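Local coordinates for nicotinate phosphoribosyltransferase (Porphyromonas gingivalis, PDB 2IM5), which probably catalyses the ATP-assisted joining of nicotinate to the ribose phosphate of phosphoribosyl diphosphate, giving nicotinate mononucleotide on the way to NAD, at residues Gly245-Asp250 and Phe269-Asp275; Phe261-Met267 and Arg289-Val295. All coordinates share one frame; numbering follows the deposited sequence.

Contact 1 of 2, residues Gly245-Asp250 and Phe269-Asp275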
loop_
_atom_site.group_PDB
_atom_site.type_symbol
_atom_site.label_atom_id
_atom_site.label_comp_id
_atom_site.label_asym_id
_atom_site.label_seq_id
_atom_site.Cartn_x
_atom_site.Cartn_y
_atom_site.Cartn_z
ATOM N N GLY A 245 -10.663 9.965 3.114
ATOM C CA GLY A 245 -9.994 10.981 3.909
ATOM C C GLY A 245 -8.933 10.598 4.931
ATOM O O GLY A 245 -8.956 11.102 6.045
ATOM N N THR A 246 -8.007 9.722 4.570
ATOM C CA THR A 246 -6.932 9.337 5.484
ATOM C C THR A 246 -5.635 9.814 4.861
ATOM O O THR A 246 -5.460 9.718 3.649
ATOM C CB THR A 246 -6.848 7.814 5.665
ATOM O OG1 THR A 246 -8.072 7.334 6.227
ATOM C CG2 THR A 246 -5.700 7.447 6.598
ATOM N N VAL A 247 -4.727 10.346 5.667
ATOM C CA VAL A 247 -3.474 10.819 5.110
ATOM C C VAL A 247 -2.233 10.248 5.791
ATOM O O VAL A 247 -2.197 10.078 7.012
ATOM C CB VAL A 247 -3.414 12.368 5.136
ATOM C CG1 VAL A 247 -3.471 12.871 6.567
ATOM C CG2 VAL A 247 -2.140 12.855 4.432
ATOM N N LEU A 248 -1.232 9.922 4.973
ATOM C CA LEU A 248 0.047 9.406 5.439
ATOM C C LEU A 248 0.882 10.618 5.817
ATOM O O LEU A 248 0.923 11.598 5.075
ATOM C CB LEU A 248 0.751 8.628 4.326
ATOM C CG LEU A 248 0.488 7.125 4.280
ATOM C CD1 LEU A 248 1.077 6.543 3.004
ATOM C CD2 LEU A 248 1.106 6.462 5.508
ATOM N N THR A 249 1.569 10.544 6.951
ATOM C CA THR A 249 2.354 11.672 7.434
ATOM C C THR A 249 3.873 11.532 7.433
ATOM O O THR A 249 4.574 12.532 7.534
ATOM C CB THR A 249 1.948 12.022 8.881
ATOM O OG1 THR A 249 2.388 10.977 9.762
ATOM C CG2 THR A 249 0.433 12.150 8.998
ATOM N N ASP A 250 4.390 10.317 7.294
ATOM C CA ASP A 250 5.840 10.113 7.370
ATOM C C ASP A 250 6.684 10.186 6.095
ATOM O O ASP A 250 7.903 10.005 6.170
ATOM C CB ASP A 250 6.115 8.773 8.065
ATOM C CG ASP A 250 5.732 7.577 7.202
ATOM O OD1 ASP A 250 4.823 7.716 6.360
ATOM O OD2 ASP A 250 6.331 6.491 7.366
ATOM N N PHE A 269 -9.795 16.060 6.839
ATOM C CA PHE A 269 -9.413 14.648 6.890
ATOM C C PHE A 269 -9.875 14.067 8.218
ATOM O O PHE A 269 -9.758 14.709 9.263
ATOM C CB PHE A 269 -7.902 14.507 6.730
ATOM C CG PHE A 269 -7.433 14.721 5.322
ATOM C CD1 PHE A 269 -7.354 13.657 4.435
ATOM C CD2 PHE A 269 -7.128 15.999 4.862
ATOM C CE1 PHE A 269 -6.978 13.860 3.096
ATOM C CE2 PHE A 269 -6.756 16.215 3.535
ATOM C CZ PHE A 269 -6.680 15.145 2.647
ATOM N N THR A 270 -10.414 12.855 8.173
ATOM C CA THR A 270 -10.917 12.208 9.383
ATOM C C THR A 270 -9.854 11.409 10.101
ATOM O O THR A 270 -10.005 11.097 11.277
ATOM C CB THR A 270 -12.071 11.237 9.074
ATOM O OG1 THR A 270 -11.610 10.233 8.161
ATOM C CG2 THR A 270 -13.251 11.975 8.464
ATOM N N SER A 271 -8.776 11.079 9.405
ATOM C CA SER A 271 -7.744 10.281 10.037
ATOM C C SER A 271 -6.341 10.390 9.458
ATOM O O SER A 271 -6.135 10.870 8.339
ATOM C CB SER A 271 -8.181 8.815 10.023
ATOM O OG SER A 271 -8.546 8.434 8.708
ATOM N N LEU A 272 -5.383 9.928 10.254
ATOM C CA LEU A 272 -3.981 9.922 9.876
ATOM C C LEU A 272 -3.554 8.466 9.864
ATOM O O LEU A 272 -4.177 7.621 10.505
ATOM C CB LEU A 272 -3.139 10.666 10.913
ATOM C CG LEU A 272 -3.592 12.072 11.307
ATOM C CD1 LEU A 272 -2.739 12.568 12.476
ATOM C CD2 LEU A 272 -3.485 13.013 10.109
ATOM N N ARG A 273 -2.499 8.168 9.129
ATOM C CA ARG A 273 -2.015 6.811 9.103
ATOM C C ARG A 273 -0.590 6.750 9.640
ATOM O O ARG A 273 0.278 7.491 9.190
ATOM C CB ARG A 273 -2.061 6.245 7.686
ATOM C CG ARG A 273 -1.509 4.850 7.615
ATOM C CD ARG A 273 -1.757 4.223 6.267
ATOM N NE ARG A 273 -0.967 3.010 6.126
ATOM C CZ ARG A 273 -0.912 2.284 5.017
ATOM N NH1 ARG A 273 -1.610 2.653 3.950
ATOM N NH2 ARG A 273 -0.141 1.204 4.972
ATOM N N HIS A 274 -0.370 5.876 10.616
ATOM C CA HIS A 274 0.947 5.676 11.216
ATOM C C HIS A 274 1.556 4.483 10.503
ATOM O O HIS A 274 0.981 3.400 10.517
ATOM C CB HIS A 274 0.817 5.357 12.704
ATOM C CG HIS A 274 2.055 4.757 13.297
ATOM N ND1 HIS A 274 3.183 5.499 13.581
ATOM C CD2 HIS A 274 2.363 3.474 13.603
ATOM C CE1 HIS A 274 4.132 4.700 14.032
ATOM N NE2 HIS A 274 3.661 3.464 14.055
ATOM N N ASP A 275 2.724 4.662 9.896
ATOM C CA ASP A 275 3.333 3.561 9.164
ATOM C C ASP A 275 4.818 3.329 9.442
ATOM O O ASP A 275 5.449 2.493 8.799
ATOM C CB ASP A 275 3.109 3.764 7.664
ATOM C CG ASP A 275 3.325 2.494 6.869
ATOM O OD1 ASP A 275 2.700 1.464 7.214
ATOM O OD2 ASP A 275 4.113 2.527 5.899
#
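Thr246 and Ser271 stand side by side on one face of a parallel strand pair, and their hydroxyls meet: OG1 of Thr246 donates to OG of Ser271 at 2.8 Å. The serine OG sits between its own backbone N and carbonyl carbon (chi1 52°), which turns it toward the threonine. Two residues on, Leu248 and Arg273 run alongside each other on that same face. Methyl CD2 of Leu248 lies 3.7 Å from CD of Arg273 and also touches CB of Asp275. The arginine chain is extended from CG to NE and carries its guanidinium past the leucine to the hydroxyls of Ser305 (from NE) and Thr210 (from NH1).

Between these pairs the backbones join as parallel strands of the alpha/beta barrel-like domain of this family, strand 246-248 lying at the margin of its sheet. Val247 uses both its N and its O: the N donates to Ser271 O at 3.1 Å, and the O accepts from Arg273 N at 2.9 Å. Its side chain points to the other face, where CG1 meets CD2 of Leu272 at 3.5 Å, the two side chains pointing the same way.

At the start of the pair, Gly245 O receives two weak bonds, from Thr270 N and Ser271 N. The same oxygen lies at the edge of the Phe269 ring, 3.4 Å from CD1, with Thr246 N in the ring plane. Farther along, Asp250 and Asp275 come close without touching through their carboxylates; Asp250 OD2 bonds to Ser276, and Asp275 to Ser305 and weakly to His213, the predicted phosphohistidine (unmodified here), so this end probably lies near a functional site.

Contact 2 of 2, residues Phe261-Met267 and Arg289-Val295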
loop_
_atom_site.group_PDB
_atom_site.type_symbol
_atom_site.label_atom_id
_atom_site.label_comp_id
_atom_site.label_asym_id
_atom_site.label_seq_id
_atom_site.Cartn_x
_atom_site.Cartn_y
_atom_site.Cartn_z
ATOM N N PHE A 261 0.893 21.077 8.737
ATOM C CA PHE A 261 -0.491 20.608 8.665
ATOM C C PHE A 261 -1.431 21.797 8.868
ATOM O O PHE A 261 -1.460 22.394 9.937
ATOM C CB PHE A 261 -0.711 19.547 9.749
ATOM C CG PHE A 261 -1.913 18.673 9.529
ATOM C CD1 PHE A 261 -2.429 18.473 8.258
ATOM C CD2 PHE A 261 -2.477 17.979 10.599
ATOM C CE1 PHE A 261 -3.487 17.595 8.048
ATOM C CE2 PHE A 261 -3.534 17.098 10.398
ATOM C CZ PHE A 261 -4.039 16.904 9.122
ATOM N N SER A 262 -2.194 22.141 7.840
ATOM C CA SER A 262 -3.098 23.283 7.934
ATOM C C SER A 262 -4.388 22.943 8.668
ATOM O O SER A 262 -4.829 21.799 8.674
ATOM C CB SER A 262 -3.441 23.812 6.540
ATOM O OG SER A 262 -4.374 22.957 5.893
ATOM N N LYS A 263 -4.990 23.951 9.282
ATOM C CA LYS A 263 -6.236 23.765 10.013
ATOM C C LYS A 263 -7.319 23.188 9.101
ATOM O O LYS A 263 -8.080 22.314 9.507
ATOM C CB LYS A 263 -6.711 25.101 10.589
ATOM C CG LYS A 263 -7.925 24.979 11.491
ATOM C CD LYS A 263 -8.285 26.312 12.124
ATOM C CE LYS A 263 -9.551 26.195 12.971
ATOM N NZ LYS A 263 -9.387 25.263 14.125
ATOM N N LYS A 264 -7.382 23.689 7.871
ATOM C CA LYS A 264 -8.366 23.224 6.898
ATOM C C LYS A 264 -8.273 21.717 6.657
ATOM O O LYS A 264 -9.280 21.001 6.701
ATOM C CB LYS A 264 -8.174 23.966 5.579
ATOM C CG LYS A 264 -9.146 23.564 4.498
ATOM C CD LYS A 264 -8.957 24.416 3.238
ATOM C CE LYS A 264 -7.573 24.247 2.638
ATOM N NZ LYS A 264 -7.384 25.144 1.457
ATOM N N HIS A 265 -7.061 21.238 6.397
ATOM C CA HIS A 265 -6.851 19.819 6.161
ATOM C C HIS A 265 -7.054 18.995 7.431
ATOM O O HIS A 265 -7.612 17.899 7.386
ATOM C CB HIS A 265 -5.453 19.598 5.583
ATOM C CG HIS A 265 -5.310 20.091 4.179
ATOM N ND1 HIS A 265 -4.088 20.349 3.598
ATOM C CD2 HIS A 265 -6.242 20.383 3.240
ATOM C CE1 HIS A 265 -4.275 20.782 2.362
ATOM N NE2 HIS A 265 -5.574 20.812 2.122
ATOM N N ALA A 266 -6.602 19.525 8.562
ATOM C CA ALA A 266 -6.769 18.824 9.825
ATOM C C ALA A 266 -8.263 18.623 10.107
ATOM O O ALA A 266 -8.674 17.581 10.606
ATOM C CB ALA A 266 -6.122 19.612 10.958
ATOM N N MET A 267 -9.069 19.625 9.771
ATOM C CA MET A 267 -10.511 19.552 9.997
ATOM C C MET A 267 -11.223 18.650 8.997
ATOM O O MET A 267 -12.141 17.911 9.358
ATOM C CB MET A 267 -11.133 20.947 9.930
ATOM C CG MET A 267 -10.737 21.877 11.077
ATOM S SD MET A 267 -11.474 23.493 10.844
ATOM C CE MET A 267 -10.476 24.104 9.634
ATOM N N ARG A 289 -0.579 18.296 17.933
ATOM C CA ARG A 289 -0.812 19.171 16.793
ATOM C C ARG A 289 -2.298 19.485 16.624
ATOM O O ARG A 289 -2.665 20.610 16.302
ATOM C CB ARG A 289 -0.259 18.544 15.511
ATOM C CG ARG A 289 -0.404 19.430 14.279
ATOM C CD ARG A 289 0.138 20.841 14.518
ATOM N NE ARG A 289 0.062 21.648 13.300
ATOM C CZ ARG A 289 0.135 22.976 13.266
ATOM N NH1 ARG A 289 0.286 23.665 14.388
ATOM N NH2 ARG A 289 0.050 23.612 12.107
ATOM N N TYR A 290 -3.156 18.494 16.829
ATOM C CA TYR A 290 -4.589 18.734 16.705
ATOM C C TYR A 290 -5.035 19.799 17.701
ATOM O O TYR A 290 -5.831 20.675 17.374
ATOM C CB TYR A 290 -5.384 17.452 16.947
ATOM C CG TYR A 290 -5.528 16.562 15.727
ATOM C CD1 TYR A 290 -5.934 17.087 14.500
ATOM C CD2 TYR A 290 -5.311 15.186 15.815
ATOM C CE1 TYR A 290 -6.126 16.263 13.385
ATOM C CE2 TYR A 290 -5.498 14.357 14.713
ATOM C CZ TYR A 290 -5.905 14.898 13.499
ATOM O OH TYR A 290 -6.090 14.069 12.404
ATOM N N GLU A 291 -4.519 19.729 18.918
ATOM C CA GLU A 291 -4.883 20.709 19.921
ATOM C C GLU A 291 -4.340 22.088 19.588
ATOM O O GLU A 291 -4.998 23.090 19.861
ATOM C CB GLU A 291 -4.416 20.244 21.294
ATOM C CG GLU A 291 -5.110 18.962 21.705
ATOM C CD GLU A 291 -4.647 18.452 23.046
ATOM O OE1 GLU A 291 -3.431 18.539 23.320
ATOM O OE2 GLU A 291 -5.497 17.949 23.817
ATOM N N GLU A 292 -3.154 22.147 18.989
ATOM C CA GLU A 292 -2.578 23.430 18.605
ATOM C C GLU A 292 -3.506 24.075 17.587
ATOM O O GLU A 292 -3.716 25.290 17.591
ATOM C CB GLU A 292 -1.202 23.242 17.957
ATOM C CG GLU A 292 -0.047 23.124 18.924
ATOM C CD GLU A 292 1.239 22.721 18.223
ATOM O OE1 GLU A 292 1.384 23.043 17.017
ATOM O OE2 GLU A 292 2.104 22.094 18.881
ATOM N N LEU A 293 -4.049 23.250 16.699
ATOM C CA LEU A 293 -4.951 23.723 15.661
ATOM C C LEU A 293 -6.385 23.861 16.161
ATOM O O LEU A 293 -7.280 24.216 15.398
ATOM C CB LEU A 293 -4.925 22.763 14.473
ATOM C CG LEU A 293 -3.613 22.670 13.690
ATOM C CD1 LEU A 293 -3.702 21.536 12.679
ATOM C CD2 LEU A 293 -3.340 24.004 12.996
ATOM N N ARG A 294 -6.598 23.579 17.441
ATOM C CA ARG A 294 -7.926 23.658 18.032
ATOM C C ARG A 294 -8.904 22.723 17.329
ATOM O O ARG A 294 -10.042 23.088 17.035
ATOM C CB ARG A 294 -8.443 25.102 17.998
ATOM C CG ARG A 294 -8.126 25.905 19.257
ATOM C CD ARG A 294 -6.648 25.822 19.638
ATOM N NE ARG A 294 -6.388 26.384 20.967
ATOM C CZ ARG A 294 -5.198 26.397 21.560
ATOM N NH1 ARG A 294 -4.141 25.878 20.947
ATOM N NH2 ARG A 294 -5.065 26.933 22.769
ATOM N N VAL A 295 -8.434 21.512 17.055
ATOM C CA VAL A 295 -9.238 20.479 16.425
ATOM C C VAL A 295 -9.301 19.368 17.468
ATOM O O VAL A 295 -8.294 19.048 18.092
ATOM C CB VAL A 295 -8.573 19.960 15.130
ATOM C CG1 VAL A 295 -9.308 18.743 14.610
ATOM C CG2 VAL A 295 -8.571 21.059 14.081
HETATM O O HOH W 1 -7.381 15.246 10.492
#
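This is a helix-to-helix contact on the outer layer of the alpha/beta domain: the start of helix 263-268 and the residue before its cap pack against the C-terminal end of helix 279-292. Its apolar centre is Ala266, whose CB approaches CD1 of Leu293 at 3.5 Å. The same CB lies over one face of the Phe261 ring, offset toward the rim, so the methyl touches both the phenyl of its own segment and the leucine. Phe261 in turn crosses Tyr290 obliquely, CE2 to CE1 at 4.0 Å, while CG of Met267 meets CG2 of Val295 at 3.8 Å.

Two cationic side chains reach across to backbone oxygens. Arg289 sends NH2 to Phe261 O at 2.9 Å, with the oxygen 25° out of the guanidinium plane. A bend at chi2 (51°) brings the group there; its NH1 is held by a salt bridge to Glu292 OE1, and CD2 of Leu293 lies over one face, toward its rim. Lys263 extends until its last torsion, where it turns to put NZ 2.7 Å from Leu293 O, nearly along the C=O axis. That carbonyl belongs to the Schellman motif that ends helix 279-292, with Arg294 at positive phi, so the positive charge lies at the carbonyl end of the helix, where it probably interacts favourably with the helix dipole. On the other segment Ser262 is the N-cap of helix 263-268, its OG accepting from His265 N. A water bridges the two sides, donating to Ala266 O and bonding to Tyr290 OH.

Beneath the contact, Phe261 and Tyr290 rest on Leu272 of strand 271-274; Phe261 and His265 also touch Met233 of helix 228-240, and Lys300 bonds to Ala266 O.

In the fold
From the N terminus, the chain runs through strand 246-248, helix 254-260 and helix 263-268, then returns as strand 271-274 beside strand 246-248: contact 1 closes this beta-alpha-beta excursion. Contact 2 opens inside that excursion, at 261-267, and closes beyond it, at the C-terminal end of helix 279-292 (289-295). The segments therefore alternate, and the two closures cross instead of nesting. Strand 271-274 lies between the two helical partners of contact 2 in sequence, and its Leu272, part of contact 1, carries the junction to contact 2. Together they tie the edge strand 246-248 and its neighbour 271-274 to the helices packed outside them; the centres of the two contacts lie about 13 Å apart.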